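Local coordinates for protein Rik1-associated factor 1 (Schizosaccharomyces pombe, PDB 4O9D) that serves, through a chain that includes this WD-repeat propeller, in the Clr4 methyltransferase complex, which ubiquitylates and methylates histone H3 to help establish heterochromatin, at residues V246-S251 against Y261-R266; L185-N190 against T237-H242. All blocks are in the same frame, centred on the assembly; numbering follows the deposited sequence.

Interaction 1 (V246-S251 against Y261-R266); sequences VGFVAS and YYLDTR
The ring of Phe248 is the largest bump on strand 247-251, and Leu263 is shaped to meet it. Leu263 CB sits over one ring face, 3.8 Å from the centroid of the Phe248 ring in a CH-pi contact, while its CD1 lies above the same face, over the rim atom Phe248 CE2, 3.5 Å away. With chi1 at 64°, Phe248 CG lies between its own backbone N and carbonyl carbon, and from there the ring extends to lie against Leu263. The small methyl of Ala250 lies beside the pair and touches Leu263 CD1. On the other side of the sheet Gly247 makes the hollow: lacking a side chain, it lets the Tyr262 phenol lie against the backbone, with Tyr262 OH 3.4 Å from Gly247 CA. Val249 CG1 meets the edge of the same ring.

These are the two middle strands of one WD40 propeller blade, joined as an antiparallel hairpin. Phe248 pairs with Leu263, and Ala250 with Tyr261, through two backbone bonds each; Leu263 N to Phe248 O is the shortest at 2.7 Å. Beyond the strand, Thr265 N still reaches Val246 O at 3.0 Å, from above the carbonyl plane. There Asp264 suits the turn: OD2 accepts from Arg266 N, an Asx turn, and OD1 takes a salt bridge from Arg266 NH2 at 2.8 Å.

Interaction 2 (L185-N190 against T237-H242); sequences LIEFSN and TSLYMH
Leu185 lays both its methyls over one face of the flat peptide group that joins Thr237 to Ser238. CD1 of Leu185 lies 3.4 Å from Ser238 N, and CD2 of Leu185 is 3.7 Å from Thr237 O, so a branched apolar side chain blankets backbone instead of bonding to it. The second flat group is the carboxylate of Glu187. A water lies well above its plane, weakly bonded to Glu187 OE2 at 3.2 Å, and the same water accepts from Met241 N at 2.8 Å. It therefore bridges a charged side chain to a backbone N-H across a gap that no direct hydrogen bond spans. Leu239 O lies off the same face of the carboxylate.

Between these two places Leu239 reaches across. Its CD1 is 3.6 Å from Leu185 CB and 3.7 Å from Glu187 CG, so the aliphatic part of the glutamate shares in the packing while its charged end turns to the water. A bend at chi2 (-81°) swings Glu187 CD aside from a straight chain. Further along, Met241 CE comes 3.5 Å from Ser189 OG; the flexible thioether chain, bent at chi3 (70°), puts this methyl beside the small serine, whose hydroxyl bonds to Tyr268.

The strands run nearly parallel, 11° apart, their axes no closer than 7.1 Å, too far for sheet pairing. They are the innermost strands of two adjacent blades, meeting side by side at the centre of the propeller. Behind 185-189 lies strand 198-204 of its own blade, and behind 237-241 lies strand 247-253, likewise of its own blade.

How the interactions relate
Along the chain, 185-190 comes first, as the inner strand of one blade. The chain then runs outward through strands 198-204, 214-219 and 224-228 and returns to the centre at 237-242, where interaction 2 closes a loop of 46 residues between neighbouring blades. Immediately afterwards 246-251 and 261-266 form interaction 1, a hairpin closing over only nine residues. The two contacts are in series, neither nested nor crossing. Strands 235-241 and 247-253 are neighbours in one sheet, joined where Val249 O meets Tyr240 N and where Ser251 OG lies 2.7 Å from Thr237 OG1. Interaction 1 thus joins the two middle strands of the blade, and interaction 2 sets its inner edge against the preceding one.

Interaction 1 (V246-S251 against Y261-R266)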
loop_
_atom_site.group_PDB
_atom_site.type_symbol
_atom_site.label_atom_id
_atom_site.label_comp_id
_atom_site.label_asym_id
_atom_site.label_seq_id
_atom_site.Cartn_x
_atom_site.Cartn_y
_atom_site.Cartn_z
ATOM N N VAL A 246 5.801 -16.458 7.273
ATOM C CA VAL A 246 6.876 -16.860 8.193
ATOM C C VAL A 246 7.731 -15.663 8.618
ATOM O O VAL A 246 8.481 -15.721 9.601
ATOM C CB VAL A 246 7.794 -17.970 7.571
ATOM C CG1 VAL A 246 6.948 -19.171 7.093
ATOM C CG2 VAL A 246 8.624 -17.406 6.419
ATOM N N GLY A 247 7.629 -14.563 7.883
ATOM C CA GLY A 247 8.456 -13.404 8.168
ATOM C C GLY A 247 8.068 -12.181 7.357
ATOM O O GLY A 247 7.331 -12.277 6.369
ATOM N N PHE A 248 8.556 -11.021 7.782
ATOM C CA PHE A 248 8.269 -9.787 7.082
ATOM C C PHE A 248 9.496 -8.904 7.067
ATOM O O PHE A 248 10.425 -9.117 7.856
ATOM C CB PHE A 248 7.060 -9.064 7.694
ATOM C CG PHE A 248 7.253 -8.601 9.132
ATOM C CD1 PHE A 248 7.107 -9.481 10.192
ATOM C CD2 PHE A 248 7.483 -7.262 9.417
ATOM C CE1 PHE A 248 7.271 -9.052 11.515
ATOM C CE2 PHE A 248 7.643 -6.822 10.711
ATOM C CZ PHE A 248 7.532 -7.721 11.774
ATOM N N VAL A 249 9.530 -7.962 6.129
ATOM C CA VAL A 249 10.591 -6.971 6.115
ATOM C C VAL A 249 9.983 -5.624 6.441
ATOM O O VAL A 249 8.820 -5.374 6.134
ATOM C CB VAL A 249 11.330 -6.855 4.757
ATOM C CG1 VAL A 249 12.284 -8.082 4.530
ATOM C CG2 VAL A 249 10.336 -6.661 3.584
ATOM N N ALA A 250 10.791 -4.772 7.054
ATOM C CA ALA A 250 10.446 -3.386 7.315
ATOM C C ALA A 250 11.612 -2.522 6.905
ATOM O O ALA A 250 12.749 -2.826 7.254
ATOM C CB ALA A 250 10.178 -3.188 8.762
ATOM N N SER A 251 11.346 -1.434 6.201
ATOM C CA SER A 251 12.428 -0.540 5.800
ATOM C C SER A 251 12.324 0.779 6.553
ATOM O O SER A 251 11.244 1.228 6.889
ATOM C CB SER A 251 12.404 -0.289 4.285
ATOM O OG SER A 251 11.189 0.393 3.885
ATOM N N TYR A 261 15.095 -4.345 7.483
ATOM C CA TYR A 261 15.114 -5.419 8.464
ATOM C C TYR A 261 14.275 -6.595 8.030
ATOM O O TYR A 261 13.223 -6.412 7.410
ATOM C CB TYR A 261 14.583 -4.913 9.809
ATOM C CG TYR A 261 15.349 -3.728 10.308
ATOM C CD1 TYR A 261 16.485 -3.900 11.076
ATOM C CD2 TYR A 261 14.938 -2.436 10.010
ATOM C CE1 TYR A 261 17.204 -2.811 11.542
ATOM C CE2 TYR A 261 15.639 -1.340 10.458
ATOM C CZ TYR A 261 16.779 -1.531 11.230
ATOM O OH TYR A 261 17.510 -0.454 11.671
ATOM N N TYR A 262 14.738 -7.797 8.382
ATOM C CA TYR A 262 13.978 -9.023 8.172
ATOM C C TYR A 262 13.583 -9.522 9.556
ATOM O O TYR A 262 14.445 -9.678 10.429
ATOM C CB TYR A 262 14.769 -10.127 7.414
ATOM C CG TYR A 262 13.938 -11.387 7.350
ATOM C CD1 TYR A 262 12.919 -11.518 6.414
ATOM C CD2 TYR A 262 14.082 -12.398 8.307
ATOM C CE1 TYR A 262 12.097 -12.642 6.388
ATOM C CE2 TYR A 262 13.262 -13.535 8.290
ATOM C CZ TYR A 262 12.279 -13.652 7.319
ATOM O OH TYR A 262 11.458 -14.761 7.284
ATOM N N LEU A 263 12.287 -9.727 9.773
ATOM C CA LEU A 263 11.789 -10.112 11.086
ATOM C C LEU A 263 11.045 -11.434 11.030
ATOM O O LEU A 263 10.208 -11.642 10.155
ATOM C CB LEU A 263 10.853 -9.021 11.652
ATOM C CG LEU A 263 11.493 -7.639 11.848
ATOM C CD1 LEU A 263 11.160 -6.676 10.715
ATOM C CD2 LEU A 263 11.039 -7.052 13.197
ATOM N N ASP A 264 11.340 -12.318 11.980
ATOM C CA ASP A 264 10.749 -13.649 12.016
ATOM C C ASP A 264 9.440 -13.616 12.795
ATOM O O ASP A 264 9.363 -12.996 13.850
ATOM C CB ASP A 264 11.729 -14.622 12.680
ATOM C CG ASP A 264 11.183 -16.028 12.780
ATOM O OD1 ASP A 264 11.341 -16.782 11.799
ATOM O OD2 ASP A 264 10.601 -16.383 13.838
ATOM N N THR A 265 8.425 -14.301 12.276
ATOM C CA THR A 265 7.091 -14.315 12.863
ATOM C C THR A 265 6.880 -15.321 14.036
ATOM O O THR A 265 5.811 -15.364 14.629
ATOM C CB THR A 265 6.055 -14.545 11.737
ATOM O OG1 THR A 265 5.853 -13.310 11.027
ATOM C CG2 THR A 265 4.742 -14.981 12.280
ATOM N N ARG A 266 7.871 -16.128 14.379
ATOM C CA ARG A 266 7.735 -17.020 15.542
ATOM C C ARG A 266 8.290 -16.302 16.762
ATOM O O ARG A 266 7.605 -16.127 17.778
ATOM C CB ARG A 266 8.488 -18.344 15.316
ATOM C CG ARG A 266 7.884 -19.224 14.242
ATOM C CD ARG A 266 8.884 -20.264 13.749
ATOM N NE ARG A 266 9.978 -19.615 13.036
ATOM C CZ ARG A 266 11.197 -20.124 12.875
ATOM N NH1 ARG A 266 11.510 -21.313 13.384
ATOM N NH2 ARG A 266 12.110 -19.435 12.197
#

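Interaction 2 (L185-N190 against T237-H242)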
loop_
_atom_site.group_PDB
_atom_site.type_symbol
_atom_site.label_atom_id
_atom_site.label_comp_id
_atom_site.label_asym_id
_atom_site.label_seq_id
_atom_site.Cartn_x
_atom_site.Cartn_y
_atom_site.Cartn_z
ATOM N N LEU A 185 2.423 2.943 9.327
ATOM C CA LEU A 185 2.396 1.617 8.688
ATOM C C LEU A 185 1.691 0.652 9.605
ATOM O O LEU A 185 1.835 0.761 10.821
ATOM C CB LEU A 185 3.822 1.098 8.450
ATOM C CG LEU A 185 4.669 2.125 7.690
ATOM C CD1 LEU A 185 6.165 1.778 7.804
ATOM C CD2 LEU A 185 4.202 2.183 6.273
ATOM N N ILE A 186 0.999 -0.339 9.058
ATOM C CA ILE A 186 0.292 -1.284 9.935
ATOM C C ILE A 186 0.005 -2.590 9.211
ATOM O O ILE A 186 -0.369 -2.584 8.030
ATOM C CB ILE A 186 -1.001 -0.614 10.510
ATOM C CG1 ILE A 186 -1.390 -1.190 11.886
ATOM C CG2 ILE A 186 -2.199 -0.701 9.501
ATOM C CD1 ILE A 186 -2.332 -0.256 12.691
ATOM N N GLU A 187 0.225 -3.713 9.899
ATOM C CA GLU A 187 -0.060 -5.040 9.338
ATOM C C GLU A 187 -0.473 -6.021 10.447
ATOM O O GLU A 187 0.037 -5.963 11.571
ATOM C CB GLU A 187 1.183 -5.638 8.625
ATOM C CG GLU A 187 1.836 -4.775 7.551
ATOM C CD GLU A 187 1.129 -4.824 6.182
ATOM O OE1 GLU A 187 1.253 -3.821 5.418
ATOM O OE2 GLU A 187 0.471 -5.853 5.877
ATOM N N PHE A 188 -1.378 -6.938 10.137
ATOM C CA PHE A 188 -1.618 -8.060 11.024
ATOM C C PHE A 188 -0.617 -9.184 10.814
ATOM O O PHE A 188 -0.082 -9.339 9.719
ATOM C CB PHE A 188 -3.019 -8.612 10.781
ATOM C CG PHE A 188 -4.123 -7.767 11.368
ATOM C CD1 PHE A 188 -4.443 -7.863 12.718
ATOM C CD2 PHE A 188 -4.846 -6.885 10.572
ATOM C CE1 PHE A 188 -5.493 -7.076 13.279
ATOM C CE2 PHE A 188 -5.884 -6.107 11.123
ATOM C CZ PHE A 188 -6.199 -6.222 12.479
ATOM N N SER A 189 -0.416 -10.008 11.840
ATOM C CA SER A 189 0.490 -11.142 11.721
ATOM C C SER A 189 0.009 -12.315 12.580
ATOM O O SER A 189 -0.324 -12.121 13.756
ATOM C CB SER A 189 1.896 -10.701 12.148
ATOM O OG SER A 189 2.827 -11.766 12.094
ATOM N N ASN A 190 -0.034 -13.519 12.004
ATOM C CA ASN A 190 -0.408 -14.724 12.774
ATOM C C ASN A 190 0.232 -16.030 12.282
ATOM O O ASN A 190 -0.234 -17.124 12.619
ATOM C CB ASN A 190 -1.939 -14.915 12.876
ATOM C CG ASN A 190 -2.612 -15.173 11.529
ATOM O OD1 ASN A 190 -1.979 -15.585 10.546
ATOM N ND2 ASN A 190 -3.924 -14.944 11.488
ATOM N N THR A 237 9.257 3.252 6.659
ATOM C CA THR A 237 8.662 3.658 5.407
ATOM C C THR A 237 7.848 2.548 4.759
ATOM O O THR A 237 6.971 2.825 3.964
ATOM C CB THR A 237 9.740 4.134 4.382
ATOM O OG1 THR A 237 10.699 3.086 4.120
ATOM C CG2 THR A 237 10.476 5.376 4.892
ATOM N N SER A 238 8.110 1.289 5.093
ATOM C CA SER A 238 7.416 0.237 4.379
ATOM C C SER A 238 7.464 -1.100 5.132
ATOM O O SER A 238 8.453 -1.405 5.761
ATOM C CB SER A 238 8.081 0.105 2.996
ATOM O OG SER A 238 7.786 -1.120 2.397
ATOM N N LEU A 239 6.387 -1.878 5.043
ATOM C CA LEU A 239 6.245 -3.173 5.723
ATOM C C LEU A 239 5.719 -4.142 4.704
ATOM O O LEU A 239 4.767 -3.815 3.967
ATOM C CB LEU A 239 5.187 -3.101 6.854
ATOM C CG LEU A 239 5.397 -2.250 8.095
ATOM C CD1 LEU A 239 4.201 -2.462 9.098
ATOM C CD2 LEU A 239 6.682 -2.590 8.804
ATOM N N TYR A 240 6.317 -5.326 4.636
ATOM C CA TYR A 240 5.871 -6.303 3.655
ATOM C C TYR A 240 5.926 -7.699 4.262
ATOM O O TYR A 240 6.985 -8.125 4.699
ATOM C CB TYR A 240 6.747 -6.225 2.392
ATOM C CG TYR A 240 6.381 -7.200 1.318
ATOM C CD1 TYR A 240 6.760 -8.540 1.409
ATOM C CD2 TYR A 240 5.681 -6.789 0.189
ATOM C CE1 TYR A 240 6.454 -9.446 0.392
ATOM C CE2 TYR A 240 5.372 -7.700 -0.846
ATOM C CZ TYR A 240 5.757 -9.025 -0.724
ATOM O OH TYR A 240 5.423 -9.933 -1.703
ATOM N N MET A 241 4.787 -8.393 4.277
ATOM C CA MET A 241 4.687 -9.744 4.847
ATOM C C MET A 241 4.828 -10.819 3.735
ATOM O O MET A 241 4.134 -10.769 2.707
ATOM C CB MET A 241 3.334 -9.901 5.580
ATOM C CG MET A 241 3.081 -11.304 6.153
ATOM S SD MET A 241 4.104 -11.650 7.626
ATOM C CE MET A 241 3.341 -10.552 8.835
ATOM N N HIS A 242 5.730 -11.780 3.922
ATOM C CA HIS A 242 5.827 -12.879 2.966
ATOM C C HIS A 242 4.499 -13.643 2.902
ATOM O O HIS A 242 3.798 -13.789 3.921
ATOM C CB HIS A 242 6.999 -13.803 3.287
ATOM C CG HIS A 242 7.368 -14.703 2.160
ATOM N ND1 HIS A 242 6.966 -16.019 2.095
ATOM C CD2 HIS A 242 8.089 -14.474 1.037
ATOM C CE1 HIS A 242 7.423 -16.563 0.979
ATOM N NE2 HIS A 242 8.116 -15.651 0.327
HETATM O O HOH W 1 2.353 -7.078 3.602
#